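Probable benzoylformate decarboxylase (Rhodococcus jostii, PDB 7ORX) belongs to the thiamine diphosphate-dependent enzyme family and binds thiamine diphosphate together with a sodium ion. Local coordinates at residues 431-445 / 481-495. Numbering follows the deposited sequence.
Sequences DGSANYGITALWSAA and VPGIDFVHLAEGYGV. With NA (sodium ion), chain J; TPP (thiamine diphosphate), chain I.
Y493, F486 and L441 bury the largest areas in this packing, which joins helix 486-493 to the cofactor-binding turn and helix 440-445 in the C-terminal thiamine diphosphate-binding domain, an alpha/beta fold on a parallel sheet. The two helix axes approach to 8.8 Å at a crossing angle of -50°. The Y493 ring lies over T439, whose CA sits above one face, while W442 CB meets Y493 CD1 at 3.8 Å. T439 and Y493 run side by side in the same direction, and T439 CG2 ends beside the phenol oxygen. That hydroxyl is hydrogen-bonded to N435 OD1 of the second subunit, and N435 of this chain bonds in turn to Y493 there, a reciprocal pair across the interface. L441 lays CB against Y493 CB and V495 CG2; with CG anti to its carbonyl carbon (chi1 -77°), it sends CD1 on to the A490 backbone, 4.0 Å from A490 CA. Midway, I438 CD1 and L489 CD1 touch at 3.9 Å, their side chains crossing nearly at a right angle. F486 packs against D431 and A434 at the start of segment 431-445: its rim at CZ is 3.3 Å from D431 O, which lies near the ring plane, CE2 reaches D431 CB, and CE1 meets A434 CB. The ring therefore touches one of the sodium ligands. D431 OD1 coordinates the sodium ion at 2.1 Å alongside N458, T460, a water and two diphosphate oxygens, while the next backbone amides, G432 N and S433 N, donate to oxygens of the same alpha phosphate. At the far end, the Schellman motif at G494 closes helix 486-493: A490 O accepts from both Y493 N and V495 N, and A445 CB rests 3.5 Å from G494 O.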
# COMPACT_ATOMS: atom_id res chain seq x y z
N ASP C 431 -17.16 31.44 -7.42
CA ASP C 431 -16.04 32.23 -6.83
C ASP C 431 -15.18 31.36 -5.90
O ASP C 431 -13.97 31.62 -5.77
CB ASP C 431 -16.56 33.50 -6.14
CG ASP C 431 -17.50 33.34 -4.94
OD1 ASP C 431 -18.34 32.35 -4.92
OD2 ASP C 431 -17.37 34.21 -4.03
N GLY C 432 -15.78 30.38 -5.24
CA GLY C 432 -15.02 29.41 -4.43
C GLY C 432 -14.15 28.52 -5.30
O GLY C 432 -12.94 28.53 -5.10
N SER C 433 -14.78 27.79 -6.23
CA SER C 433 -14.15 26.81 -7.16
C SER C 433 -13.00 27.43 -7.95
O SER C 433 -12.02 26.73 -8.22
CB SER C 433 -15.14 26.28 -8.11
OG SER C 433 -16.20 25.65 -7.39
N ALA C 434 -13.14 28.70 -8.35
CA ALA C 434 -12.19 29.30 -9.29
C ALA C 434 -10.80 29.33 -8.65
O ALA C 434 -9.86 29.24 -9.39
CB ALA C 434 -12.64 30.67 -9.67
N ASN C 435 -10.68 29.45 -7.34
CA ASN C 435 -9.37 29.66 -6.68
C ASN C 435 -8.53 28.38 -6.72
O ASN C 435 -7.29 28.47 -6.63
CB ASN C 435 -9.54 30.11 -5.23
CG ASN C 435 -10.23 31.44 -5.17
OD1 ASN C 435 -9.76 32.39 -5.77
ND2 ASN C 435 -11.38 31.48 -4.52
N TYR C 436 -9.17 27.21 -6.82
CA TYR C 436 -8.43 25.91 -6.84
C TYR C 436 -7.69 25.74 -8.19
O TYR C 436 -6.67 25.05 -8.11
CB TYR C 436 -9.34 24.72 -6.53
CG TYR C 436 -10.08 24.76 -5.21
CD1 TYR C 436 -11.30 25.41 -5.13
CD2 TYR C 436 -9.61 24.10 -4.09
CE1 TYR C 436 -12.02 25.43 -3.94
CE2 TYR C 436 -10.33 24.09 -2.91
CZ TYR C 436 -11.54 24.76 -2.83
OH TYR C 436 -12.29 24.81 -1.68
N GLY C 437 -8.12 26.37 -9.30
CA GLY C 437 -7.47 26.22 -10.62
C GLY C 437 -7.18 27.51 -11.34
O GLY C 437 -7.16 27.51 -12.58
N ILE C 438 -6.95 28.59 -10.61
CA ILE C 438 -6.93 30.00 -11.13
C ILE C 438 -5.78 30.15 -12.11
O ILE C 438 -5.92 30.87 -13.11
CB ILE C 438 -6.82 30.99 -9.95
CG1 ILE C 438 -7.16 32.43 -10.37
CG2 ILE C 438 -5.46 30.92 -9.28
CD1 ILE C 438 -8.63 32.63 -10.72
N THR C 439 -4.67 29.47 -11.85
CA THR C 439 -3.43 29.60 -12.65
C THR C 439 -3.64 29.06 -14.07
O THR C 439 -2.82 29.37 -14.89
CB THR C 439 -2.26 28.85 -12.02
OG1 THR C 439 -2.65 27.48 -11.98
CG2 THR C 439 -1.91 29.34 -10.63
N ALA C 440 -4.67 28.26 -14.35
CA ALA C 440 -4.94 27.79 -15.72
C ALA C 440 -5.28 28.96 -16.62
O ALA C 440 -5.24 28.79 -17.86
CB ALA C 440 -6.05 26.79 -15.75
N LEU C 441 -5.61 30.12 -16.05
CA LEU C 441 -5.89 31.32 -16.87
C LEU C 441 -4.62 31.73 -17.62
O LEU C 441 -4.73 32.14 -18.79
CB LEU C 441 -6.37 32.44 -15.97
CG LEU C 441 -7.81 32.33 -15.50
CD1 LEU C 441 -8.13 33.52 -14.60
CD2 LEU C 441 -8.76 32.27 -16.69
N TRP C 442 -3.46 31.63 -16.97
CA TRP C 442 -2.13 31.89 -17.60
C TRP C 442 -1.96 31.03 -18.85
O TRP C 442 -1.61 31.59 -19.89
CB TRP C 442 -1.02 31.60 -16.61
CG TRP C 442 0.33 31.92 -17.16
CD1 TRP C 442 0.94 33.14 -17.15
CD2 TRP C 442 1.25 31.00 -17.77
NE1 TRP C 442 2.18 33.05 -17.73
CE2 TRP C 442 2.40 31.74 -18.10
CE3 TRP C 442 1.22 29.65 -18.08
CZ2 TRP C 442 3.50 31.16 -18.72
CZ3 TRP C 442 2.31 29.07 -18.69
CH2 TRP C 442 3.44 29.83 -19.01
N SER C 443 -2.25 29.73 -18.76
CA SER C 443 -2.13 28.80 -19.89
C SER C 443 -3.03 29.27 -21.03
O SER C 443 -2.56 29.37 -22.15
CB SER C 443 -2.41 27.40 -19.46
OG SER C 443 -1.41 27.00 -18.51
N ALA C 444 -4.25 29.66 -20.75
CA ALA C 444 -5.18 30.19 -21.77
C ALA C 444 -4.58 31.42 -22.45
O ALA C 444 -4.71 31.58 -23.69
CB ALA C 444 -6.49 30.49 -21.11
N ALA C 445 -3.97 32.30 -21.65
CA ALA C 445 -3.37 33.54 -22.18
C ALA C 445 -2.19 33.19 -23.07
O ALA C 445 -2.25 33.59 -24.23
CB ALA C 445 -2.94 34.45 -21.05
N VAL C 481 -16.16 33.73 1.31
CA VAL C 481 -14.91 34.08 0.58
C VAL C 481 -15.07 35.50 0.00
O VAL C 481 -15.02 35.70 -1.22
CB VAL C 481 -14.55 32.99 -0.46
CG1 VAL C 481 -14.31 31.65 0.24
CG2 VAL C 481 -15.58 32.83 -1.57
N PRO C 482 -15.22 36.53 0.88
CA PRO C 482 -15.29 37.94 0.45
C PRO C 482 -13.90 38.50 0.12
O PRO C 482 -12.94 37.96 0.59
CB PRO C 482 -15.89 38.64 1.69
CG PRO C 482 -15.33 37.86 2.86
CD PRO C 482 -15.33 36.42 2.36
N GLY C 483 -13.83 39.56 -0.68
CA GLY C 483 -12.61 40.36 -0.91
C GLY C 483 -11.71 39.77 -1.98
O GLY C 483 -10.47 39.90 -1.81
N ILE C 484 -12.28 39.12 -3.01
CA ILE C 484 -11.58 38.59 -4.21
C ILE C 484 -12.07 39.34 -5.44
O ILE C 484 -13.28 39.27 -5.72
CB ILE C 484 -11.85 37.09 -4.38
CG1 ILE C 484 -11.42 36.31 -3.13
CG2 ILE C 484 -11.23 36.53 -5.67
CD1 ILE C 484 -11.81 34.84 -3.20
N ASP C 485 -11.17 39.97 -6.19
CA ASP C 485 -11.49 40.61 -7.50
C ASP C 485 -10.95 39.71 -8.62
O ASP C 485 -9.75 39.78 -8.88
CB ASP C 485 -10.92 42.02 -7.57
CG ASP C 485 -11.45 42.85 -8.74
OD1 ASP C 485 -12.14 42.27 -9.60
OD2 ASP C 485 -11.20 44.10 -8.78
N PHE C 486 -11.82 38.95 -9.29
CA PHE C 486 -11.45 38.00 -10.38
C PHE C 486 -10.97 38.75 -11.62
O PHE C 486 -10.23 38.18 -12.39
CB PHE C 486 -12.63 37.08 -10.72
CG PHE C 486 -12.86 36.12 -9.59
CD1 PHE C 486 -12.13 34.96 -9.50
CD2 PHE C 486 -13.72 36.45 -8.55
CE1 PHE C 486 -12.31 34.10 -8.43
CE2 PHE C 486 -13.89 35.60 -7.48
CZ PHE C 486 -13.18 34.42 -7.42
N VAL C 487 -11.38 39.99 -11.81
CA VAL C 487 -10.86 40.84 -12.92
C VAL C 487 -9.37 41.06 -12.67
O VAL C 487 -8.62 40.85 -13.58
CB VAL C 487 -11.64 42.16 -13.07
CG1 VAL C 487 -10.97 43.09 -14.07
CG2 VAL C 487 -13.09 41.87 -13.46
N HIS C 488 -8.98 41.43 -11.45
CA HIS C 488 -7.56 41.63 -11.07
C HIS C 488 -6.81 40.31 -11.24
O HIS C 488 -5.68 40.33 -11.73
CB HIS C 488 -7.43 42.18 -9.63
CG HIS C 488 -7.44 43.66 -9.54
ND1 HIS C 488 -6.61 44.42 -10.34
CD2 HIS C 488 -8.14 44.52 -8.76
CE1 HIS C 488 -6.82 45.71 -10.07
NE2 HIS C 488 -7.79 45.79 -9.13
N LEU C 489 -7.42 39.18 -10.88
CA LEU C 489 -6.74 37.88 -11.01
C LEU C 489 -6.55 37.57 -12.49
O LEU C 489 -5.42 37.27 -12.88
CB LEU C 489 -7.54 36.80 -10.30
CG LEU C 489 -7.55 36.90 -8.77
CD1 LEU C 489 -8.08 35.59 -8.20
CD2 LEU C 489 -6.17 37.15 -8.21
N ALA C 490 -7.58 37.73 -13.31
CA ALA C 490 -7.51 37.50 -14.77
C ALA C 490 -6.39 38.34 -15.38
O ALA C 490 -5.60 37.82 -16.16
CB ALA C 490 -8.83 37.82 -15.43
N GLU C 491 -6.31 39.62 -15.04
CA GLU C 491 -5.36 40.55 -15.69
C GLU C 491 -3.98 40.20 -15.16
O GLU C 491 -3.02 40.26 -15.93
CB GLU C 491 -5.80 42.00 -15.51
CG GLU C 491 -7.08 42.35 -16.31
CD GLU C 491 -7.60 43.79 -16.16
OE1 GLU C 491 -8.44 44.24 -17.03
OE2 GLU C 491 -7.13 44.52 -15.21
N GLY C 492 -3.92 39.73 -13.92
CA GLY C 492 -2.67 39.19 -13.33
C GLY C 492 -2.08 38.08 -14.16
O GLY C 492 -0.86 37.98 -14.18
N TYR C 493 -2.90 37.26 -14.81
CA TYR C 493 -2.45 36.10 -15.61
C TYR C 493 -2.55 36.41 -17.10
O TYR C 493 -2.13 35.59 -17.89
CB TYR C 493 -3.18 34.84 -15.15
CG TYR C 493 -2.65 34.26 -13.85
CD1 TYR C 493 -1.29 34.07 -13.68
CD2 TYR C 493 -3.47 33.92 -12.79
CE1 TYR C 493 -0.77 33.55 -12.50
CE2 TYR C 493 -2.96 33.39 -11.61
CZ TYR C 493 -1.60 33.20 -11.46
OH TYR C 493 -1.00 32.70 -10.34
N GLY C 494 -2.92 37.62 -17.49
CA GLY C 494 -2.87 38.06 -18.90
C GLY C 494 -4.15 37.72 -19.62
O GLY C 494 -4.15 37.74 -20.87
N VAL C 495 -5.23 37.44 -18.89
CA VAL C 495 -6.59 37.35 -19.47
C VAL C 495 -7.40 38.63 -19.22
O VAL C 495 -7.46 39.11 -18.09
CB VAL C 495 -7.33 36.11 -18.94
CG1 VAL C 495 -8.74 35.99 -19.51
CG2 VAL C 495 -6.52 34.90 -19.27
NA NA J . -19.94 31.10 -4.22
N1' TPP I . -12.27 21.29 -1.37
C2' TPP I . -12.27 20.64 -2.54
CM2 TPP I . -10.96 20.41 -3.22
N3' TPP I . -13.35 20.16 -3.14
C4' TPP I . -14.53 20.35 -2.53
N4' TPP I . -15.61 19.85 -3.15
C5' TPP I . -14.64 21.04 -1.30
C6' TPP I . -13.44 21.48 -0.76
C7' TPP I . -15.97 21.28 -0.59
N3 TPP I . -16.86 22.22 -1.30
C2 TPP I . -17.98 21.81 -1.91
S1 TPP I . -18.89 23.10 -2.59
C5 TPP I . -17.69 24.22 -2.01
C4 TPP I . -16.64 23.60 -1.42
CM4 TPP I . -15.40 24.27 -0.90
C6 TPP I . -17.90 25.70 -2.14
C7 TPP I . -17.49 26.26 -3.48
O7 TPP I . -18.63 26.95 -4.01
PA TPP I . -18.48 28.02 -5.18
O1A TPP I . -17.54 27.71 -6.30
O2A TPP I . -18.24 29.30 -4.46
O3A TPP I . -19.99 27.90 -5.71
PB TPP I . -21.39 28.14 -4.91
O1B TPP I . -22.53 27.94 -5.89
O2B TPP I . -21.42 27.18 -3.75
O3B TPP I . -21.28 29.58 -4.45
O HOH W 1 -20.61 31.31 -6.48